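Local atomic coordinates of aminopeptidase C (Lactobacillus rhamnosus, PDB entry 4K7C), a protein that probably removes amino acids from the N-terminal ends of peptides, as a cysteine peptidase of the papain-like C1 family. Residues V46-T51 and P378-V383; S319-S324 and H364-T369; G330-N335 and F397-A402. All coordinates share one frame; numbering follows the deposited sequence.

The three contacts share one papain-like fold and neighbouring strands. Contacts 1 and 3 are closest, with centres about 7 Å apart. Strand 377-384 of contact 1 pairs with strand 396-400 of contact 3, where W381 N lies 2.8 Å from A399 O. On its other edge it pairs with 364-374 of contact 2, with K382 O 2.8 Å from T369 N. Contacts 2 and 3 have centres about 10 Å apart and meet where S324 OG lies 2.7 Å from D333 O. Contact 2 holds H364, which touches C70 and bonds N385; these three are probably the catalytic residues. Contact 1, about 14 Å from contact 2 between centres, also packs on a second subunit.

Contact 1 (V46-T51 and P378-V383); sequences VAMTPT and PTKWKV
K380 leaves strand 377-384 with CG in the crowded position between backbone N and carbonyl carbon (chi1 51°). Beyond CG the chain is extended, so NZ reaches the turn that follows helix 42-47. M48, a selenomethionine, bends at chi2 and chi3 and slides past the lysine in the opposite direction. M48 SE lies 4.2 Å from K380 CB. K380 NZ donates to T49 O at 2.6 Å, in the carbonyl plane and on a lone pair. K380 NZ also donates to A47 O at 3.0 Å, but from above that carbonyl plane. A water accepts from K380 NZ at 2.7 Å and also bonds T49 OG1. T49 O is shared: T51 N donates to it at 2.8 Å, closing an inverse gamma turn at P50. T51 O has no partner in the model and sits 3.3 Å from K380 CE. The helical carbonyl A47 O and loop carbonyl T49 O would probably favour the charged ammonium. An alanine at K380 would remove both carbonyl bonds and would probably loosen the turn on the strand. T49 packs on S158 of the second subunit. A strand lysine here meets carbonyls at and just beyond the C-terminus of helix 42-47.

Contact 2 (S319-S324 and H364-T369); sequences SDVGQS and HAMVLT
H364 opens strand 364-374, and its side chain leaves with CG anti to the backbone N (chi1 -170°). H364 CB meets V321 CG1 at 3.7 Å. CG lies a little farther from the same methyl. H364 CD2 has both V321 methyls at 4.1 Å, and the valine crosses the histidine obliquely. At the tip, NE2 is hydrogen-bonded to N385 OD1. The side chain also touches C70 of helix 70-87, and its ring meets the W387 ring. The backbone fixes the root of this side chain. S319 and H364 form an antiparallel hydrogen-bonded pair. S319 N donates to H364 O at 3.0 Å and 163°. H364 N returns a more bent bond to S319 O, at 3.1 Å and 141°. A water bridges the pair: S319 OG donates to it at 2.6 Å, and it donates to H364 O at 2.8 Å. H364 O thus accepts two bonds. The selenomethionine M366 turns at chi3 and brings its CE within 3.6 Å of S319 OG and 3.8 Å of V321 CG2. V321 reaches H364 and M366 from the type I turn D320-Q323, crossing M366 at about a right angle. C70, H364 and N385 are consistent with the Cys-His-Asn triad of papain-like peptidases. The apolar flank and the N385 bond would then probably limit rotation of the imidazole and orient it for proton transfer with the cysteine.

Contact 3 (G330-N335 and F397-A402); sequences GILDTN and FVASDA
The F397 ring carries G330 CA on one face, 3.4 Å from the ring centroid and only 5° off the normal. This is a CH-pi contact. At the ring edge, near its plane, L332 CD2 stands 4.0 Å from F397 CD2, the two side chains crossing at about a right angle. The W387 ring meets F397 almost perpendicularly. The D333 carboxylate is the other flat group. D333 OD1 is met from above the plane by S400 OG, which donates at 2.8 Å, and by N335 N at 3.1 Å. The latter bond closes an Asx turn. OD2 is bonded to S44 OG. G330 has positive phi (70°), and a CB there would run into F397 CD1. With I331 it faces D326 in a G1 beta bulge. From this bulge, strand 331-332, antiparallel to 325-326, runs parallel to strand 396-400 in the papain-like fold. V398 N bonds G330 O at 2.9 Å. L332 N bonds V398 O and S400 N bonds L332 O, both at 2.8 Å. All three donors lie nearly along the C=O axes. I331 and V398 project from one face of this pair, L332 and A399 from the other. L332 O also receives a CA-H...O contact from A399 CA. S400 ends the strand as N-cap of helix 401-407. Its OG sits in the crowded position between backbone N and carbonyl carbon. S400 OG caps the backbone N of W403 and gives its own proton to D333 OD1. Past the cap, T334 OG1 rests 3.5 Å from A402 CB.

Contact 1 (V46-T51 and P378-V383)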
loop_
_atom_site.group_PDB
_atom_site.type_symbol
_atom_site.label_atom_id
_atom_site.label_comp_id
_atom_site.label_asym_id
_atom_site.label_seq_id
_atom_site.Cartn_x
_atom_site.Cartn_y
_atom_site.Cartn_z
ATOM N N VAL A 46 26.718 7.625 -15.286
ATOM C CA VAL A 46 28.083 7.741 -14.816
ATOM C C VAL A 46 28.625 9.187 -14.939
ATOM O O VAL A 46 29.189 9.711 -13.963
ATOM C CB VAL A 46 28.983 6.668 -15.461
ATOM C CG1 VAL A 46 30.465 6.864 -15.171
ATOM C CG2 VAL A 46 28.458 5.257 -15.045
ATOM N N ALA A 47 28.441 9.802 -16.096
ATOM C CA ALA A 47 28.953 11.150 -16.375
ATOM C C ALA A 47 28.297 12.188 -15.508
ATOM O O ALA A 47 28.886 13.203 -15.248
ATOM C CB ALA A 47 28.756 11.489 -17.863
HETATM N N MSE A 48 27.066 11.938 -15.090
HETATM C CA MSE A 48 26.195 12.940 -14.406
HETATM C C MSE A 48 26.208 12.792 -12.912
HETATM O O MSE A 48 25.296 13.213 -12.207
HETATM C CB MSE A 48 24.822 12.922 -14.985
HETATM C CG MSE A 48 24.819 13.299 -16.465
HETATM SE SE MSE A 48 25.299 15.239 -16.630
HETATM C CE MSE A 48 27.000 15.057 -17.577
ATOM N N THR A 49 27.251 12.209 -12.356
ATOM C CA THR A 49 27.316 12.117 -10.898
ATOM C C THR A 49 27.297 13.530 -10.327
ATOM O O THR A 49 27.878 14.448 -10.902
ATOM C CB THR A 49 28.590 11.473 -10.376
ATOM O OG1 THR A 49 29.681 12.268 -10.825
ATOM C CG2 THR A 49 28.655 10.037 -10.820
ATOM N N PRO A 50 26.564 13.720 -9.236
ATOM C CA PRO A 50 26.287 15.090 -8.761
ATOM C C PRO A 50 27.450 15.651 -7.917
ATOM O O PRO A 50 27.325 15.778 -6.708
ATOM C CB PRO A 50 24.989 14.882 -7.969
ATOM C CG PRO A 50 25.154 13.520 -7.381
ATOM C CD PRO A 50 25.709 12.729 -8.549
ATOM N N THR A 51 28.597 15.866 -8.572
ATOM C CA THR A 51 29.710 16.534 -7.951
ATOM C C THR A 51 30.060 17.785 -8.743
ATOM O O THR A 51 30.212 17.707 -9.947
ATOM C CB THR A 51 30.948 15.613 -7.906
ATOM O OG1 THR A 51 30.563 14.376 -7.306
ATOM C CG2 THR A 51 32.057 16.261 -7.119
ATOM N N PRO A 378 32.490 24.392 -18.352
ATOM C CA PRO A 378 31.441 23.726 -17.572
ATOM C C PRO A 378 31.130 22.339 -18.116
ATOM O O PRO A 378 31.010 22.179 -19.339
ATOM C CB PRO A 378 30.266 24.656 -17.769
ATOM C CG PRO A 378 30.533 25.356 -19.060
ATOM C CD PRO A 378 32.008 25.616 -18.955
ATOM N N THR A 379 31.049 21.321 -17.261
ATOM C CA THR A 379 30.616 19.980 -17.774
ATOM C C THR A 379 29.167 19.628 -17.402
ATOM O O THR A 379 28.517 18.807 -18.081
ATOM C CB THR A 379 31.608 18.916 -17.251
ATOM O OG1 THR A 379 31.618 18.950 -15.832
ATOM C CG2 THR A 379 33.005 19.189 -17.780
ATOM N N LYS A 380 28.750 20.174 -16.259
ATOM C CA LYS A 380 27.476 19.889 -15.656
ATOM C C LYS A 380 27.140 20.971 -14.622
ATOM O O LYS A 380 28.017 21.646 -14.144
ATOM C CB LYS A 380 27.385 18.490 -15.023
ATOM C CG LYS A 380 28.473 18.126 -14.080
ATOM C CD LYS A 380 28.591 16.627 -13.833
ATOM C CE LYS A 380 29.691 16.283 -12.835
ATOM N NZ LYS A 380 29.704 14.799 -12.781
ATOM N N TRP A 381 25.823 21.135 -14.412
ATOM C CA TRP A 381 25.243 22.217 -13.643
ATOM C C TRP A 381 24.339 21.577 -12.607
ATOM O O TRP A 381 23.605 20.580 -12.878
ATOM C CB TRP A 381 24.375 23.086 -14.528
ATOM C CG TRP A 381 25.126 23.698 -15.696
ATOM C CD1 TRP A 381 25.410 23.091 -16.872
ATOM C CD2 TRP A 381 25.543 25.064 -15.825
ATOM N NE1 TRP A 381 26.138 23.957 -17.703
ATOM C CE2 TRP A 381 26.222 25.174 -17.066
ATOM C CE3 TRP A 381 25.539 26.188 -14.932
ATOM C CZ2 TRP A 381 26.814 26.359 -17.489
ATOM C CZ3 TRP A 381 26.070 27.375 -15.378
ATOM C CH2 TRP A 381 26.727 27.450 -16.629
ATOM N N LYS A 382 24.371 22.155 -11.406
ATOM C CA LYS A 382 23.553 21.701 -10.313
ATOM C C LYS A 382 22.259 22.491 -10.277
ATOM O O LYS A 382 22.232 23.751 -10.322
ATOM C CB LYS A 382 24.269 21.799 -8.977
ATOM C CG LYS A 382 23.461 21.350 -7.778
ATOM C CD LYS A 382 24.242 21.414 -6.469
ATOM C CE LYS A 382 23.511 20.588 -5.412
ATOM N NZ LYS A 382 23.911 20.921 -4.033
ATOM N N VAL A 383 21.163 21.766 -10.154
ATOM C CA VAL A 383 19.832 22.352 -10.366
ATOM C C VAL A 383 18.916 22.113 -9.175
ATOM O O VAL A 383 18.608 20.954 -8.809
ATOM C CB VAL A 383 19.171 21.780 -11.636
ATOM C CG1 VAL A 383 17.726 22.289 -11.851
ATOM C CG2 VAL A 383 20.005 22.153 -12.765
HETATM O O HOH W 1 31.970 13.419 -12.458
#

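Contact 2 (S319-S324 and H364-T369)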
loop_
_atom_site.group_PDB
_atom_site.type_symbol
_atom_site.label_atom_id
_atom_site.label_comp_id
_atom_site.label_asym_id
_atom_site.label_seq_id
_atom_site.Cartn_x
_atom_site.Cartn_y
_atom_site.Cartn_z
ATOM N N SER A 319 13.854 26.579 -18.829
ATOM C CA SER A 319 14.277 25.482 -19.722
ATOM C C SER A 319 13.076 24.634 -20.186
ATOM O O SER A 319 11.935 24.757 -19.684
ATOM C CB SER A 319 15.309 24.563 -19.040
ATOM O OG SER A 319 14.778 23.855 -17.943
ATOM N N ASP A 320 13.347 23.731 -21.121
ATOM C CA ASP A 320 12.318 22.747 -21.528
ATOM C C ASP A 320 12.662 21.449 -20.832
ATOM O O ASP A 320 13.365 20.616 -21.378
ATOM C CB ASP A 320 12.334 22.607 -23.041
ATOM C CG ASP A 320 11.211 21.807 -23.608
ATOM O OD1 ASP A 320 10.504 21.131 -22.873
ATOM O OD2 ASP A 320 11.012 21.872 -24.866
ATOM N N VAL A 321 12.135 21.257 -19.610
ATOM C CA VAL A 321 12.610 20.204 -18.749
ATOM C C VAL A 321 12.207 18.810 -19.260
ATOM O O VAL A 321 12.887 17.858 -18.940
ATOM C CB VAL A 321 12.054 20.414 -17.334
ATOM C CG1 VAL A 321 10.535 20.108 -17.248
ATOM C CG2 VAL A 321 12.867 19.667 -16.314
ATOM N N GLY A 322 11.147 18.752 -20.062
ATOM C CA GLY A 322 10.664 17.492 -20.674
ATOM C C GLY A 322 11.521 16.953 -21.783
ATOM O O GLY A 322 11.368 15.827 -22.130
ATOM N N GLN A 323 12.455 17.756 -22.280
ATOM C CA GLN A 323 13.420 17.295 -23.316
ATOM C C GLN A 323 14.530 16.485 -22.697
ATOM O O GLN A 323 15.165 16.925 -21.720
ATOM C CB GLN A 323 14.024 18.472 -24.018
ATOM C CG GLN A 323 13.013 19.263 -24.814
ATOM C CD GLN A 323 12.568 18.601 -26.140
ATOM O OE1 GLN A 323 13.162 17.623 -26.612
ATOM N NE2 GLN A 323 11.575 19.172 -26.751
ATOM N N SER A 324 14.780 15.288 -23.257
ATOM C CA SER A 324 16.036 14.532 -23.009
ATOM C C SER A 324 16.375 14.502 -21.518
ATOM O O SER A 324 17.452 14.824 -21.029
ATOM C CB SER A 324 17.143 15.045 -23.967
ATOM O OG SER A 324 18.313 14.312 -23.846
ATOM N N HIS A 364 9.502 25.227 -17.801
ATOM C CA HIS A 364 9.752 25.043 -16.353
ATOM C C HIS A 364 10.900 25.975 -15.906
ATOM O O HIS A 364 11.888 26.183 -16.590
ATOM C CB HIS A 364 10.075 23.560 -16.075
ATOM C CG HIS A 364 10.130 23.188 -14.616
ATOM N ND1 HIS A 364 9.158 23.574 -13.707
ATOM C CD2 HIS A 364 11.025 22.444 -13.911
ATOM C CE1 HIS A 364 9.470 23.104 -12.500
ATOM N NE2 HIS A 364 10.592 22.410 -12.603
ATOM N N ALA A 365 10.758 26.539 -14.723
ATOM C CA ALA A 365 11.765 27.436 -14.128
ATOM C C ALA A 365 12.357 26.639 -12.957
ATOM O O ALA A 365 11.600 26.029 -12.148
ATOM C CB ALA A 365 11.095 28.724 -13.558
HETATM N N MSE A 366 13.661 26.723 -12.833
HETATM C CA MSE A 366 14.414 26.122 -11.736
HETATM C C MSE A 366 15.526 27.110 -11.389
HETATM O O MSE A 366 15.555 28.227 -11.866
HETATM C CB MSE A 366 14.884 24.675 -12.058
HETATM C CG MSE A 366 13.686 23.762 -12.360
HETATM SE SE MSE A 366 14.278 21.938 -12.865
HETATM C CE MSE A 366 15.007 22.335 -14.639
ATOM N N VAL A 367 16.478 26.662 -10.559
ATOM C CA VAL A 367 17.555 27.463 -10.068
ATOM C C VAL A 367 18.891 26.675 -10.216
ATOM O O VAL A 367 18.998 25.523 -9.797
ATOM C CB VAL A 367 17.288 27.892 -8.575
ATOM C CG1 VAL A 367 18.503 28.649 -8.005
ATOM C CG2 VAL A 367 16.034 28.665 -8.419
ATOM N N LEU A 368 19.870 27.326 -10.835
ATOM C CA LEU A 368 21.267 26.866 -10.795
ATOM C C LEU A 368 21.893 27.198 -9.468
ATOM O O LEU A 368 21.879 28.375 -9.051
ATOM C CB LEU A 368 22.114 27.511 -11.927
ATOM C CG LEU A 368 21.398 27.388 -13.291
ATOM C CD1 LEU A 368 22.104 28.257 -14.279
ATOM C CD2 LEU A 368 21.422 25.952 -13.864
ATOM N N THR A 369 22.456 26.174 -8.853
ATOM C CA THR A 369 23.131 26.280 -7.530
ATOM C C THR A 369 24.546 25.741 -7.495
ATOM O O THR A 369 25.162 25.688 -6.459
ATOM C CB THR A 369 22.295 25.673 -6.389
ATOM O OG1 THR A 369 22.332 24.234 -6.473
ATOM C CG2 THR A 369 20.791 26.219 -6.406
HETATM O O HOH W 2 14.464 25.364 -15.818
#

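Contact 3 (G330-N335 and F397-A402)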
loop_
_atom_site.group_PDB
_atom_site.type_symbol
_atom_site.label_atom_id
_atom_site.label_comp_id
_atom_site.label_asym_id
_atom_site.label_seq_id
_atom_site.Cartn_x
_atom_site.Cartn_y
_atom_site.Cartn_z
ATOM N N GLY A 330 16.415 12.647 -12.014
ATOM C CA GLY A 330 16.858 14.065 -12.157
ATOM C C GLY A 330 18.073 14.323 -12.990
ATOM O O GLY A 330 18.845 15.182 -12.674
ATOM N N ILE A 331 18.150 13.629 -14.116
ATOM C CA ILE A 331 19.248 13.802 -15.017
ATOM C C ILE A 331 18.718 14.450 -16.305
ATOM O O ILE A 331 17.782 13.915 -16.975
ATOM C CB ILE A 331 19.868 12.415 -15.348
ATOM C CG1 ILE A 331 20.473 11.751 -14.133
ATOM C CG2 ILE A 331 20.943 12.596 -16.426
ATOM C CD1 ILE A 331 20.882 10.306 -14.292
ATOM N N LEU A 332 19.314 15.602 -16.639
ATOM C CA LEU A 332 18.981 16.348 -17.811
ATOM C C LEU A 332 20.252 16.280 -18.687
ATOM O O LEU A 332 21.225 16.988 -18.431
ATOM C CB LEU A 332 18.665 17.798 -17.420
ATOM C CG LEU A 332 17.665 18.085 -16.297
ATOM C CD1 LEU A 332 17.356 19.569 -16.017
ATOM C CD2 LEU A 332 16.383 17.371 -16.579
ATOM N N ASP A 333 20.281 15.413 -19.682
ATOM C CA ASP A 333 21.494 15.167 -20.423
ATOM C C ASP A 333 21.013 14.696 -21.801
ATOM O O ASP A 333 20.144 13.802 -21.932
ATOM C CB ASP A 333 22.438 14.119 -19.728
ATOM C CG ASP A 333 23.771 13.900 -20.454
ATOM O OD1 ASP A 333 24.072 14.622 -21.487
ATOM O OD2 ASP A 333 24.487 12.952 -19.991
ATOM N N THR A 334 21.563 15.347 -22.840
ATOM C CA THR A 334 21.367 14.918 -24.218
ATOM C C THR A 334 21.734 13.421 -24.411
ATOM O O THR A 334 21.226 12.818 -25.317
ATOM C CB THR A 334 22.193 15.758 -25.179
ATOM O OG1 THR A 334 23.540 15.738 -24.754
ATOM C CG2 THR A 334 21.693 17.157 -25.242
ATOM N N ASN A 335 22.582 12.857 -23.548
ATOM C CA ASN A 335 22.978 11.443 -23.632
ATOM C C ASN A 335 22.137 10.474 -22.773
ATOM O O ASN A 335 22.402 9.238 -22.854
ATOM C CB ASN A 335 24.507 11.224 -23.319
ATOM C CG ASN A 335 25.413 11.948 -24.302
ATOM O OD1 ASN A 335 26.517 12.535 -23.908
ATOM N ND2 ASN A 335 25.032 11.931 -25.538
ATOM N N PHE A 397 18.578 18.282 -9.262
ATOM C CA PHE A 397 18.758 17.677 -10.593
ATOM C C PHE A 397 20.206 18.034 -11.043
ATOM O O PHE A 397 20.876 18.856 -10.393
ATOM C CB PHE A 397 17.712 18.225 -11.540
ATOM C CG PHE A 397 16.374 17.506 -11.531
ATOM C CD1 PHE A 397 15.843 16.977 -10.407
ATOM C CD2 PHE A 397 15.615 17.488 -12.687
ATOM C CE1 PHE A 397 14.606 16.342 -10.416
ATOM C CE2 PHE A 397 14.411 16.850 -12.710
ATOM C CZ PHE A 397 13.916 16.269 -11.570
ATOM N N VAL A 398 20.654 17.418 -12.134
ATOM C CA VAL A 398 21.941 17.705 -12.722
ATOM C C VAL A 398 21.706 17.833 -14.218
ATOM O O VAL A 398 20.953 16.998 -14.829
ATOM C CB VAL A 398 22.986 16.691 -12.332
ATOM C CG1 VAL A 398 22.480 15.286 -12.582
ATOM C CG2 VAL A 398 24.282 16.947 -13.098
ATOM N N ALA A 399 22.312 18.871 -14.857
ATOM C CA ALA A 399 22.110 19.119 -16.280
ATOM C C ALA A 399 23.480 19.126 -16.921
ATOM O O ALA A 399 24.412 19.793 -16.386
ATOM C CB ALA A 399 21.469 20.450 -16.548
ATOM N N SER A 400 23.643 18.352 -18.001
ATOM C CA SER A 400 24.902 18.342 -18.693
ATOM C C SER A 400 25.058 19.698 -19.431
ATOM O O SER A 400 24.081 20.382 -19.754
ATOM C CB SER A 400 25.038 17.163 -19.721
ATOM O OG SER A 400 24.186 17.352 -20.822
ATOM N N ASP A 401 26.315 20.054 -19.722
ATOM C CA ASP A 401 26.561 21.279 -20.461
ATOM C C ASP A 401 25.936 21.180 -21.872
ATOM O O ASP A 401 25.364 22.148 -22.390
ATOM C CB ASP A 401 28.055 21.579 -20.518
ATOM C CG ASP A 401 28.280 23.027 -20.870
ATOM O OD1 ASP A 401 27.684 23.823 -20.162
ATOM O OD2 ASP A 401 28.935 23.331 -21.908
ATOM N N ALA A 402 25.965 19.989 -22.513
ATOM C CA ALA A 402 25.259 19.872 -23.799
ATOM C C ALA A 402 23.778 20.113 -23.719
ATOM O O ALA A 402 23.164 20.693 -24.646
ATOM C CB ALA A 402 25.580 18.515 -24.451
#